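Local coordinates for protein pyruvate carboxylase n-terminal domain (Aquifex aeolicus, PDB 1ULZ) that is the biotin carboxylase subunit of pyruvate carboxylase, a member of the ATP-grasp family, at residues P131-V136 with D195-K200. The protein carries 1 engineered substitution. Numbering follows the deposited sequence.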
loop_
_atom_site.group_PDB
_atom_site.type_symbol
_atom_site.label_atom_id
_atom_site.label_comp_id
_atom_site.label_asym_id
_atom_site.label_seq_id
_atom_site.Cartn_x
_atom_site.Cartn_y
_atom_site.Cartn_z
ATOM N N PRO A 131 -18.014 -23.282 28.174
ATOM C CA PRO A 131 -18.438 -23.997 29.383
ATOM C C PRO A 131 -18.900 -25.423 29.101
ATOM O O PRO A 131 -19.376 -25.733 28.015
ATOM C CB PRO A 131 -19.547 -23.107 29.938
ATOM C CG PRO A 131 -20.151 -22.512 28.698
ATOM C CD PRO A 131 -18.930 -22.170 27.865
ATOM N N GLY A 132 -18.742 -26.290 30.088
ATOM C CA GLY A 132 -19.141 -27.675 29.927
ATOM C C GLY A 132 -18.970 -28.422 31.231
ATOM O O GLY A 132 -18.828 -27.808 32.290
ATOM N N SER A 133 -18.977 -29.746 31.164
ATOM C CA SER A 133 -18.834 -30.554 32.364
ATOM C C SER A 133 -17.404 -30.553 32.890
ATOM O O SER A 133 -16.446 -30.483 32.126
ATOM C CB SER A 133 -19.279 -31.992 32.085
ATOM O OG SER A 133 -18.561 -32.535 30.996
ATOM N N ASP A 134 -17.274 -30.628 34.209
ATOM C CA ASP A 134 -15.971 -30.660 34.864
ATOM C C ASP A 134 -15.540 -32.126 34.876
ATOM O O ASP A 134 -15.479 -32.761 35.929
ATOM C CB ASP A 134 -16.103 -30.136 36.300
ATOM C CG ASP A 134 -14.796 -30.179 37.054
ATOM O OD1 ASP A 134 -14.804 -29.940 38.283
ATOM O OD2 ASP A 134 -13.757 -30.449 36.417
ATOM N N GLY A 135 -15.250 -32.662 33.694
ATOM C CA GLY A 135 -14.875 -34.059 33.600
ATOM C C GLY A 135 -16.123 -34.866 33.273
ATOM O O GLY A 135 -17.127 -34.316 32.819
ATOM N N VAL A 136 -16.078 -36.170 33.516
ATOM C CA VAL A 136 -17.214 -37.035 33.224
ATOM C C VAL A 136 -18.465 -36.642 34.005
ATOM O O VAL A 136 -18.376 -36.167 35.139
ATOM C CB VAL A 136 -16.868 -38.500 33.532
ATOM C CG1 VAL A 136 -18.090 -39.382 33.352
ATOM C CG2 VAL A 136 -15.735 -38.959 32.614
ATOM N N ASP A 195 -17.988 -42.440 29.907
ATOM C CA ASP A 195 -17.229 -41.244 30.248
ATOM C C ASP A 195 -17.830 -40.115 29.430
ATOM O O ASP A 195 -17.148 -39.466 28.637
ATOM C CB ASP A 195 -15.752 -41.428 29.893
ATOM C CG ASP A 195 -14.999 -42.228 30.938
ATOM O OD1 ASP A 195 -15.660 -42.865 31.793
ATOM O OD2 ASP A 195 -13.748 -42.223 30.905
ATOM N N LEU A 196 -19.124 -39.903 29.625
ATOM C CA LEU A 196 -19.852 -38.871 28.904
ATOM C C LEU A 196 -19.485 -37.473 29.368
ATOM O O LEU A 196 -19.429 -37.199 30.565
ATOM C CB LEU A 196 -21.359 -39.078 29.069
ATOM C CG LEU A 196 -21.906 -40.432 28.616
ATOM C CD1 LEU A 196 -23.424 -40.456 28.792
ATOM C CD2 LEU A 196 -21.538 -40.667 27.168
ATOM N N LEU A 197 -19.239 -36.596 28.400
ATOM C CA LEU A 197 -18.899 -35.209 28.673
ATOM C C LEU A 197 -19.985 -34.343 28.039
ATOM O O LEU A 197 -20.567 -34.722 27.021
ATOM C CB LEU A 197 -17.547 -34.859 28.039
ATOM C CG LEU A 197 -16.294 -35.630 28.464
ATOM C CD1 LEU A 197 -15.126 -35.213 27.575
ATOM C CD2 LEU A 197 -15.974 -35.352 29.930
ATOM N N LEU A 198 -20.268 -33.196 28.644
ATOM C CA LEU A 198 -21.260 -32.269 28.105
ATOM C C LEU A 198 -20.522 -30.951 27.847
ATOM O O LEU A 198 -19.620 -30.586 28.599
ATOM C CB LEU A 198 -22.403 -32.034 29.105
ATOM C CG LEU A 198 -23.658 -31.378 28.511
ATOM C CD1 LEU A 198 -24.407 -32.408 27.686
ATOM C CD2 LEU A 198 -24.568 -30.843 29.603
ATOM N N GLU A 199 -20.901 -30.245 26.790
ATOM C CA GLU A 199 -20.264 -28.978 26.442
ATOM C C GLU A 199 -21.294 -28.061 25.803
ATOM O O GLU A 199 -22.223 -28.524 25.161
ATOM C CB GLU A 199 -19.120 -29.233 25.446
ATOM C CG GLU A 199 -18.462 -27.982 24.875
ATOM C CD GLU A 199 -17.773 -28.242 23.531
ATOM O OE1 GLU A 199 -16.964 -29.198 23.447
ATOM O OE2 GLU A 199 -18.047 -27.490 22.561
ATOM N N LYS A 200 -21.136 -26.755 25.977
ATOM C CA LYS A 200 -22.065 -25.817 25.367
ATOM C C LYS A 200 -21.822 -25.873 23.860
ATOM O O LYS A 200 -20.672 -25.938 23.423
ATOM C CB LYS A 200 -21.797 -24.405 25.880
ATOM C CG LYS A 200 -22.888 -23.403 25.553
ATOM C CD LYS A 200 -22.458 -22.002 25.984
ATOM C CE LYS A 200 -23.638 -21.057 26.064
ATOM N NZ LYS A 200 -24.342 -20.923 24.767
#
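S133 holds L198 by both of its backbone polar groups. Its N-H gives a bond to L198 O (2.8 Å), with the donor tilted 31° from the carbonyl plane, while L198 N-H points almost straight (170°) at S133 OG, 3.0 Å away. The hydroxyl reaches this N-H because chi1 of 56° sets OG between the backbone N and the carbonyl carbon; the serine oxygen thus takes the place of a backbone acceptor. Further along, K200 N donates to P131 O (2.9 Å). The bonds S133 N to L198 O and K200 N to P131 O flank G132 and E199, which form a single antiparallel bridge. G132, with no side chain, brings its CA to 3.2 Å from L198 O. Beside the bridge, the P131 ring crosses the aliphatic chain of K200 at an angle, its CG 3.6 Å from K200 CD. At D134 an inverse gamma turn lifts the loop off the strand. It returns where the L197 side chain brings CD2 to 3.3 Å from G135 O, and V136 CG2 lies against the CA and CB of D195, while V136 CA-H faces L196 O. Beyond V136, L137 and L196 share another backbone hydrogen bond. The loop, which joins helices 115-124 and 140-150, thus runs antiparallel along one edge of strand 196-200; strand 154-158 pairs with the other. On the buried side, L198 packs on L146 of helix 140-150, and L196 on Y180 and A183 of helix 173-189, within the small three-stranded sheet subdomain, consistent with the lid of ATP-grasp proteins.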